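Local coordinates for PKS_KS domain-containing protein (Photorhabdus luminescens subsp. laumondii, PDB 6SMO), which probably works as a 3-oxoacyl-[acyl-carrier-protein] synthase and holds a long poly-beta-keto chain in a pocket of its thiolase-like fold, at residues B[201-206]-B[287-292]; B[252-257]-B[396-401]; B[328-333]-B[359-364]. All coordinates share one frame; numbering follows the deposited sequence.

Interaction 1 (B[201-206]-B[287-292]); sequences AMEHIR and AGYASV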
loop_
_atom_site.group_PDB
_atom_site.type_symbol
_atom_site.label_atom_id
_atom_site.label_comp_id
_atom_site.label_asym_id
_atom_site.label_seq_id
_atom_site.Cartn_x
_atom_site.Cartn_y
_atom_site.Cartn_z
ATOM N N ALA B 201 -9.574 9.513 -3.990
ATOM C CA ALA B 201 -10.602 9.742 -5.034
ATOM C C ALA B 201 -11.605 10.799 -4.554
ATOM O O ALA B 201 -11.986 11.662 -5.367
ATOM C CB ALA B 201 -11.294 8.444 -5.373
ATOM N N MET B 202 -12.012 10.721 -3.282
ATOM C CA MET B 202 -12.930 11.690 -2.620
ATOM C C MET B 202 -12.276 13.077 -2.591
ATOM O O MET B 202 -12.985 14.068 -2.863
ATOM C CB MET B 202 -13.252 11.247 -1.188
ATOM C CG MET B 202 -14.336 12.073 -0.516
ATOM S SD MET B 202 -14.271 11.968 1.291
ATOM C CE MET B 202 -12.807 12.948 1.625
ATOM N N GLU B 203 -10.978 13.139 -2.272
ATOM C CA GLU B 203 -10.192 14.399 -2.159
ATOM C C GLU B 203 -10.106 15.082 -3.531
ATOM O O GLU B 203 -10.292 16.314 -3.581
ATOM C CB GLU B 203 -8.803 14.114 -1.581
ATOM C CG GLU B 203 -8.824 13.816 -0.092
ATOM C CD GLU B 203 -7.539 13.224 0.464
ATOM O OE1 GLU B 203 -7.601 12.589 1.537
ATOM O OE2 GLU B 203 -6.482 13.398 -0.175
ATOM N N HIS B 204 -9.841 14.314 -4.595
ATOM C CA HIS B 204 -9.759 14.805 -5.999
ATOM C C HIS B 204 -11.060 15.519 -6.382
ATOM O O HIS B 204 -10.976 16.628 -6.947
ATOM C CB HIS B 204 -9.444 13.659 -6.974
ATOM C CG HIS B 204 -7.995 13.319 -7.061
ATOM N ND1 HIS B 204 -7.505 12.073 -6.722
ATOM C CD2 HIS B 204 -6.929 14.053 -7.447
ATOM C CE1 HIS B 204 -6.199 12.055 -6.895
ATOM N NE2 HIS B 204 -5.822 13.257 -7.340
ATOM N N ILE B 205 -12.210 14.910 -6.078
ATOM C CA ILE B 205 -13.562 15.430 -6.447
ATOM C C ILE B 205 -13.888 16.641 -5.564
ATOM O O ILE B 205 -14.335 17.665 -6.118
ATOM C CB ILE B 205 -14.638 14.328 -6.337
ATOM C CG1 ILE B 205 -14.343 13.146 -7.266
ATOM C CG2 ILE B 205 -16.028 14.899 -6.594
ATOM C CD1 ILE B 205 -15.084 11.879 -6.905
ATOM N N ARG B 206 -13.666 16.521 -4.251
ATOM C CA ARG B 206 -14.068 17.531 -3.233
ATOM C C ARG B 206 -13.311 18.846 -3.459
ATOM O O ARG B 206 -13.958 19.907 -3.377
ATOM C CB ARG B 206 -13.827 17.011 -1.812
ATOM C CG ARG B 206 -14.181 18.018 -0.726
ATOM C CD ARG B 206 -14.673 17.376 0.557
ATOM N NE ARG B 206 -13.585 16.915 1.406
ATOM C CZ ARG B 206 -13.733 16.172 2.499
ATOM N NH1 ARG B 206 -12.667 15.814 3.194
ATOM N NH2 ARG B 206 -14.933 15.781 2.893
ATOM N N ALA B 287 -19.131 10.940 2.467
ATOM C CA ALA B 287 -19.141 12.222 3.214
ATOM C C ALA B 287 -17.729 12.597 3.684
ATOM O O ALA B 287 -17.339 13.764 3.477
ATOM C CB ALA B 287 -20.099 12.133 4.376
ATOM N N GLY B 288 -17.005 11.662 4.307
ATOM C CA GLY B 288 -15.686 11.927 4.918
ATOM C C GLY B 288 -14.764 10.721 4.891
ATOM O O GLY B 288 -15.258 9.593 4.699
ATOM N N TYR B 289 -13.465 10.966 5.091
ATOM C CA TYR B 289 -12.376 9.955 5.122
ATOM C C TYR B 289 -11.310 10.389 6.134
ATOM O O TYR B 289 -11.071 11.605 6.278
ATOM C CB TYR B 289 -11.769 9.780 3.727
ATOM C CG TYR B 289 -10.450 9.050 3.694
ATOM C CD1 TYR B 289 -10.387 7.676 3.855
ATOM C CD2 TYR B 289 -9.256 9.731 3.502
ATOM C CE1 TYR B 289 -9.180 6.995 3.828
ATOM C CE2 TYR B 289 -8.041 9.068 3.470
ATOM C CZ TYR B 289 -8.002 7.694 3.634
ATOM O OH TYR B 289 -6.810 7.030 3.605
ATOM N N ALA B 290 -10.692 9.417 6.808
ATOM C CA ALA B 290 -9.560 9.610 7.746
ATOM C C ALA B 290 -8.732 8.323 7.811
ATOM O O ALA B 290 -9.304 7.237 7.585
ATOM C CB ALA B 290 -10.074 10.007 9.107
ATOM N N SER B 291 -7.434 8.448 8.103
ATOM C CA SER B 291 -6.472 7.322 8.215
ATOM C C SER B 291 -5.381 7.667 9.235
ATOM O O SER B 291 -4.916 8.823 9.238
ATOM C CB SER B 291 -5.883 6.983 6.872
ATOM O OG SER B 291 -5.157 5.764 6.933
ATOM N N VAL B 292 -5.001 6.691 10.067
ATOM C CA VAL B 292 -3.982 6.839 11.149
ATOM C C VAL B 292 -3.064 5.613 11.139
ATOM O O VAL B 292 -3.323 4.682 10.346
ATOM C CB VAL B 292 -4.648 7.020 12.528
ATOM C CG1 VAL B 292 -5.520 8.263 12.580
ATOM C CG2 VAL B 292 -5.445 5.791 12.940
#
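Arg-206 of the helix and Tyr-289 of the strand share one acceptor, OD2 of Asp-318 on helix 306-319: Arg-206 reaches it through NH1 in a salt bridge, and Tyr-289 gives it its backbone N-H. Arginine suits this last turn of helix 193-206 because its chain is long enough to reach the acid while its other terminal nitrogen lies near the strand. CG stands anti to the backbone N, and bends farther out bring the guanidinium to Ala-287 and Gly-288. There NH2 comes to 3.2 Å from Ala-287 O, which lies at the edge of the guanidinium and near its plane. Ala-287 and Gly-288 both pair with Val-436 in a classic beta bulge.

Met-202 fills the gap between helix and strand. Its anti chi1 and extended chi2 carry SD to the backbone of Gly-288, 3.8 Å from C, and the bend at chi3 (72°) then turns CE onto Tyr-289 CB at 3.9 Å. The same CE sits over one face of the Arg-206 guanidinium, offset toward its rim. A flexible thioether fits here, meeting peptide, methylene and flat cation alike.

Farther along, Glu-203 extends its carboxylate to the ring of Tyr-289, with OE1 3.8 Å from CD2 and the two planes 52° apart. The phenol ends on Asp-196 OD1, one acid of the same helix, while Lys-153 of the partner ketosynthase-like chain packs on the tyrosine. The axes of the two short segments approach to 9.4 Å, running at 132° to each other. Such a helix, following the pocket residue Cys-191 and laid against a strand of the C-terminal half, is characteristic of the middle layer of the alpha/beta thiolase fold.

Interaction 2 (B[252-257]-B[396-401]); sequences SLERDG and NYQTPD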
loop_
_atom_site.group_PDB
_atom_site.type_symbol
_atom_site.label_atom_id
_atom_site.label_comp_id
_atom_site.label_asym_id
_atom_site.label_seq_id
_atom_site.Cartn_x
_atom_site.Cartn_y
_atom_site.Cartn_z
ATOM N N SER B 252 -17.344 -14.339 16.871
ATOM C CA SER B 252 -17.648 -15.642 17.520
ATOM C C SER B 252 -16.467 -16.056 18.405
ATOM O O SER B 252 -15.327 -15.663 18.091
ATOM C CB SER B 252 -17.963 -16.706 16.501
ATOM O OG SER B 252 -19.111 -16.359 15.742
ATOM N N LEU B 253 -16.741 -16.829 19.459
ATOM C CA LEU B 253 -15.739 -17.292 20.458
ATOM C C LEU B 253 -14.821 -18.354 19.832
ATOM O O LEU B 253 -13.714 -18.557 20.369
ATOM C CB LEU B 253 -16.485 -17.837 21.682
ATOM C CG LEU B 253 -15.627 -18.244 22.882
ATOM C CD1 LEU B 253 -14.651 -17.144 23.276
ATOM C CD2 LEU B 253 -16.507 -18.614 24.067
ATOM N N GLU B 254 -15.253 -18.991 18.735
ATOM C CA GLU B 254 -14.535 -20.112 18.065
ATOM C C GLU B 254 -13.460 -19.594 17.098
ATOM O O GLU B 254 -12.580 -20.398 16.734
ATOM C CB GLU B 254 -15.515 -21.004 17.295
ATOM C CG GLU B 254 -16.369 -21.894 18.181
ATOM C CD GLU B 254 -17.651 -21.267 18.702
ATOM O OE1 GLU B 254 -17.787 -20.029 18.619
ATOM O OE2 GLU B 254 -18.515 -22.022 19.187
ATOM N N ARG B 255 -13.526 -18.321 16.687
ATOM C CA ARG B 255 -12.676 -17.738 15.608
ATOM C C ARG B 255 -11.189 -17.921 15.950
ATOM O O ARG B 255 -10.835 -17.777 17.138
ATOM C CB ARG B 255 -13.023 -16.263 15.386
ATOM C CG ARG B 255 -12.557 -15.316 16.483
ATOM C CD ARG B 255 -13.083 -13.911 16.257
ATOM N NE ARG B 255 -12.531 -12.939 17.193
ATOM C CZ ARG B 255 -12.989 -12.697 18.422
ATOM N NH1 ARG B 255 -14.028 -13.362 18.900
ATOM N NH2 ARG B 255 -12.399 -11.783 19.173
ATOM N N ASP B 256 -10.362 -18.229 14.942
ATOM C CA ASP B 256 -8.910 -18.519 15.100
ATOM C C ASP B 256 -8.093 -18.023 13.895
ATOM O O ASP B 256 -6.914 -18.424 13.798
ATOM C CB ASP B 256 -8.680 -20.021 15.295
ATOM C CG ASP B 256 -9.060 -20.860 14.086
ATOM O OD1 ASP B 256 -10.102 -20.564 13.470
ATOM O OD2 ASP B 256 -8.304 -21.796 13.762
ATOM N N GLY B 257 -8.666 -17.187 13.020
ATOM C CA GLY B 257 -7.982 -16.674 11.815
ATOM C C GLY B 257 -8.949 -16.360 10.686
ATOM O O GLY B 257 -10.114 -16.796 10.766
ATOM N N ASN B 396 -22.450 -17.727 10.378
ATOM C CA ASN B 396 -21.555 -18.673 11.101
ATOM C C ASN B 396 -21.340 -18.190 12.542
ATOM O O ASN B 396 -20.288 -18.527 13.121
ATOM C CB ASN B 396 -20.223 -18.859 10.368
ATOM C CG ASN B 396 -20.392 -19.134 8.889
ATOM O OD1 ASN B 396 -21.362 -19.766 8.476
ATOM N ND2 ASN B 396 -19.451 -18.668 8.085
ATOM N N TYR B 397 -22.302 -17.448 13.106
ATOM C CA TYR B 397 -22.267 -16.960 14.510
ATOM C C TYR B 397 -22.666 -18.112 15.439
ATOM O O TYR B 397 -23.871 -18.426 15.532
ATOM C CB TYR B 397 -23.162 -15.735 14.707
ATOM C CG TYR B 397 -22.922 -15.014 16.009
ATOM C CD1 TYR B 397 -21.909 -14.076 16.128
ATOM C CD2 TYR B 397 -23.690 -15.283 17.131
ATOM C CE1 TYR B 397 -21.673 -13.414 17.323
ATOM C CE2 TYR B 397 -23.467 -14.629 18.333
ATOM C CZ TYR B 397 -22.454 -13.691 18.430
ATOM O OH TYR B 397 -22.227 -13.041 19.609
ATOM N N GLN B 398 -21.674 -18.723 16.093
ATOM C CA GLN B 398 -21.835 -19.922 16.959
ATOM C C GLN B 398 -21.992 -19.456 18.413
ATOM O O GLN B 398 -23.074 -18.924 18.738
ATOM C CB GLN B 398 -20.662 -20.879 16.727
ATOM C CG GLN B 398 -20.618 -21.454 15.317
ATOM C CD GLN B 398 -19.265 -22.026 14.970
ATOM O OE1 GLN B 398 -18.657 -22.756 15.749
ATOM N NE2 GLN B 398 -18.780 -21.696 13.783
ATOM N N THR B 399 -20.960 -19.626 19.248
ATOM C CA THR B 399 -20.964 -19.243 20.686
ATOM C C THR B 399 -20.648 -17.753 20.802
ATOM O O THR B 399 -19.658 -17.289 20.242
ATOM C CB THR B 399 -19.970 -20.086 21.495
ATOM O OG1 THR B 399 -20.150 -21.458 21.142
ATOM C CG2 THR B 399 -20.141 -19.925 22.989
ATOM N N PRO B 400 -21.475 -16.959 21.523
ATOM C CA PRO B 400 -21.200 -15.533 21.709
ATOM C C PRO B 400 -19.996 -15.293 22.635
ATOM O O PRO B 400 -19.940 -15.901 23.689
ATOM C CB PRO B 400 -22.494 -14.987 22.330
ATOM C CG PRO B 400 -23.106 -16.182 23.034
ATOM C CD PRO B 400 -22.716 -17.382 22.193
ATOM N N ASP B 401 -19.069 -14.429 22.209
ATOM C CA ASP B 401 -17.856 -14.037 22.977
ATOM C C ASP B 401 -18.269 -13.033 24.051
ATOM O O ASP B 401 -18.987 -12.081 23.755
ATOM C CB ASP B 401 -16.784 -13.461 22.047
ATOM C CG ASP B 401 -15.388 -13.412 22.648
ATOM O OD1 ASP B 401 -15.241 -12.855 23.754
ATOM O OD2 ASP B 401 -14.457 -13.928 22.000
#
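Glu-254 and Thr-399 hold together two surface loops of the ketosynthase, a type I beta turn spanning Ser-252 to Arg-255 and the irregular segment 396-401. The acid leaves its backbone with CG anti to the carbonyl carbon and then turns sharply at chi2 (87°), which points both carboxylate oxygens at Thr-399. OE1 takes the backbone Thr-399 N on its syn lone pair at 3.3 Å. OE2 receives the hydroxyl OG1 of the same residue at 2.6 Å, also on the syn side but 26° out of the carboxylate plane. Threonine can fill both roles because OG1 stands beside its own backbone N, so one residue offers two donors to one carboxylate. Gln-398 runs out extended and lays OE1 3.4 Å from Glu-254 CG, with its amide oblique to the carboxylate.

The backbone answers with Leu-253 N, bonded to Thr-399 O at 3.1 Å. Leu-253 carries its branched end across the other loop: CD2 meets Thr-399 CG2 at 4.0 Å, while CD1 comes beside the carboxylate of Asp-401.

Arg-255, at the end of the turn, makes the ionic link. Its chi1 of 73° sets CG between the backbone N and the carbonyl carbon, and the straight chain beyond carries the guanidinium back past the turn. NE and NH2 bind the carbonyls of Thr-336 and Ala-337, which helps fix its rotation, and Asp-401 spends OD1 on Asp-403 N. NH1 holds the turn's own Ser-252 O at 2.8 Å and crosses to the other loop through a salt bridge with Asp-401 OD2 at 3.2 Å, approached from above the carboxylate plane.

Interaction 3 (B[328-333]-B[359-364]); sequences YISAHG and PINSLK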
loop_
_atom_site.group_PDB
_atom_site.type_symbol
_atom_site.label_atom_id
_atom_site.label_comp_id
_atom_site.label_asym_id
_atom_site.label_seq_id
_atom_site.Cartn_x
_atom_site.Cartn_y
_atom_site.Cartn_z
ATOM N N TYR B 328 -25.419 2.546 11.918
ATOM C CA TYR B 328 -24.937 1.321 11.226
ATOM C C TYR B 328 -23.427 1.415 10.971
ATOM O O TYR B 328 -22.941 2.505 10.616
ATOM C CB TYR B 328 -25.689 1.090 9.913
ATOM C CG TYR B 328 -25.098 -0.011 9.070
ATOM C CD1 TYR B 328 -25.156 -1.333 9.484
ATOM C CD2 TYR B 328 -24.444 0.267 7.881
ATOM C CE1 TYR B 328 -24.598 -2.353 8.729
ATOM C CE2 TYR B 328 -23.882 -0.742 7.114
ATOM C CZ TYR B 328 -23.958 -2.056 7.539
ATOM O OH TYR B 328 -23.404 -3.048 6.784
ATOM N N ILE B 329 -22.718 0.293 11.146
ATOM C CA ILE B 329 -21.238 0.172 10.969
ATOM C C ILE B 329 -20.940 -1.093 10.155
ATOM O O ILE B 329 -21.327 -2.188 10.605
ATOM C CB ILE B 329 -20.521 0.158 12.337
ATOM C CG1 ILE B 329 -20.783 1.436 13.140
ATOM C CG2 ILE B 329 -19.029 -0.094 12.169
ATOM C CD1 ILE B 329 -20.570 1.285 14.629
ATOM N N SER B 330 -20.285 -0.942 8.999
ATOM C CA SER B 330 -19.722 -2.047 8.178
ATOM C C SER B 330 -18.283 -2.319 8.632
ATOM O O SER B 330 -17.351 -1.780 8.006
ATOM C CB SER B 330 -19.784 -1.727 6.706
ATOM O OG SER B 330 -19.158 -2.745 5.938
ATOM N N ALA B 331 -18.110 -3.119 9.689
ATOM C CA ALA B 331 -16.804 -3.376 10.340
ATOM C C ALA B 331 -15.919 -4.230 9.425
ATOM O O ALA B 331 -16.465 -4.933 8.549
ATOM C CB ALA B 331 -17.003 -4.039 11.680
ATOM N N HIS B 332 -14.612 -4.184 9.689
ATOM C CA HIS B 332 -13.582 -4.948 8.944
ATOM C C HIS B 332 -13.837 -6.442 9.144
ATOM O O HIS B 332 -13.880 -7.147 8.137
ATOM C CB HIS B 332 -12.208 -4.510 9.457
ATOM C CG HIS B 332 -11.051 -5.166 8.797
ATOM N ND1 HIS B 332 -10.566 -4.746 7.598
ATOM C CD2 HIS B 332 -10.274 -6.191 9.181
ATOM C CE1 HIS B 332 -9.547 -5.494 7.257
ATOM N NE2 HIS B 332 -9.349 -6.384 8.209
ATOM N N GLY B 333 -14.036 -6.869 10.397
ATOM C CA GLY B 333 -14.427 -8.247 10.761
ATOM C C GLY B 333 -13.646 -9.370 10.103
ATOM O O GLY B 333 -14.294 -10.177 9.441
ATOM N N PRO B 359 -26.544 -1.832 14.811
ATOM C CA PRO B 359 -26.176 -3.021 14.040
ATOM C C PRO B 359 -24.778 -2.894 13.412
ATOM O O PRO B 359 -24.534 -1.927 12.712
ATOM C CB PRO B 359 -27.259 -3.113 12.949
ATOM C CG PRO B 359 -28.413 -2.296 13.488
ATOM C CD PRO B 359 -27.761 -1.192 14.291
ATOM N N ILE B 360 -23.902 -3.864 13.695
ATOM C CA ILE B 360 -22.509 -3.962 13.163
ATOM C C ILE B 360 -22.377 -5.315 12.454
ATOM O O ILE B 360 -22.795 -6.317 13.050
ATOM C CB ILE B 360 -21.478 -3.814 14.302
ATOM C CG1 ILE B 360 -21.715 -2.552 15.137
ATOM C CG2 ILE B 360 -20.057 -3.864 13.760
ATOM C CD1 ILE B 360 -21.188 -2.641 16.548
ATOM N N ASN B 361 -21.826 -5.353 11.237
ATOM C CA ASN B 361 -21.676 -6.616 10.461
ATOM C C ASN B 361 -20.289 -6.697 9.815
ATOM O O ASN B 361 -19.590 -5.666 9.746
ATOM C CB ASN B 361 -22.779 -6.788 9.412
ATOM C CG ASN B 361 -22.868 -5.649 8.419
ATOM O OD1 ASN B 361 -22.047 -4.734 8.432
ATOM N ND2 ASN B 361 -23.865 -5.696 7.551
ATOM N N SER B 362 -19.925 -7.906 9.375
ATOM C CA SER B 362 -18.707 -8.229 8.591
ATOM C C SER B 362 -19.106 -9.093 7.389
ATOM O O SER B 362 -19.740 -10.143 7.608
ATOM C CB SER B 362 -17.684 -8.928 9.448
ATOM O OG SER B 362 -16.547 -9.298 8.682
ATOM N N LEU B 363 -18.752 -8.663 6.174
ATOM C CA LEU B 363 -19.051 -9.394 4.913
ATOM C C LEU B 363 -18.097 -10.588 4.770
ATOM O O LEU B 363 -18.433 -11.519 4.014
ATOM C CB LEU B 363 -18.915 -8.442 3.721
ATOM C CG LEU B 363 -19.589 -8.907 2.431
ATOM C CD1 LEU B 363 -21.096 -8.727 2.511
ATOM C CD2 LEU B 363 -19.029 -8.169 1.225
ATOM N N LYS B 364 -16.963 -10.561 5.480
ATOM C CA LYS B 364 -15.889 -11.591 5.404
ATOM C C LYS B 364 -16.384 -12.939 5.948
ATOM O O LYS B 364 -15.673 -13.940 5.741
ATOM C CB LYS B 364 -14.643 -11.126 6.165
ATOM C CG LYS B 364 -13.927 -9.921 5.568
ATOM C CD LYS B 364 -12.657 -9.556 6.306
ATOM C CE LYS B 364 -11.936 -8.355 5.728
ATOM N NZ LYS B 364 -12.682 -7.095 5.950
HETATM O O HOH W 1 -12.638 -4.290 5.065
#
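Asn-361 turns its amide onto the phenol of Tyr-328, donating from ND2 to OH at 2.8 Å. With CG between the backbone N and carbonyl carbon (chi1 57°), the side chain leans across to the neighbouring strand, where the amide stands nearly perpendicular to the ring, 83° apart, with ND2 at the ring's edge. Both polar ends are buried, and Glu-385 serves both: OE2 accepts from ND2, while OE1 makes a weak bond to the phenol. Farther down the Tyr-328 ring, CD1 packs on Pro-359 O.

The backbones that carry these side chains pair in parallel within a beta-alpha-beta unit, strands 326-330 and 360-361 joined through helix 337-350. Asn-361 N bonds Ile-329 O at 3.3 Å. Ile-329 and Ile-360, branched residues apt for strands, lie side by side toward that helix.

Beyond the strands, Lys-364 stretches back to His-332 near the bound polyketide. CE rides over the imidazole face, 4.1 Å from its centroid, in a CH-pi contact. NZ donates to His-332 O, at a doubtfully short modelled distance, and makes a salt bridge with Glu-378. His-332 also meets pocket residue His-369, with the ring planes at about 80°, consistent with the family's Cys-His-His site.

Overall arrangement
The three contacts pass from core to surface. Interaction 3 is wholly buried, pairing adjacent parallel strands at one border of the large mixed sheet; interaction 1 is partly buried and sets a helix against another strand of that sheet, with a neighbouring chain close by. Interaction 2 lies at the surface and joins loops alone. The chemistry follows: mainly backbone bonds and buried polar pairs in interaction 3, thioether packing with an acid borrowed from a third element in interaction 1, and carboxylate-centred bonds in interaction 2. Interactions 2 and 3 are neighbours, about 6 Å apart at their nearest atoms, whereas interactions 1 and 2 have centres about 34 Å apart.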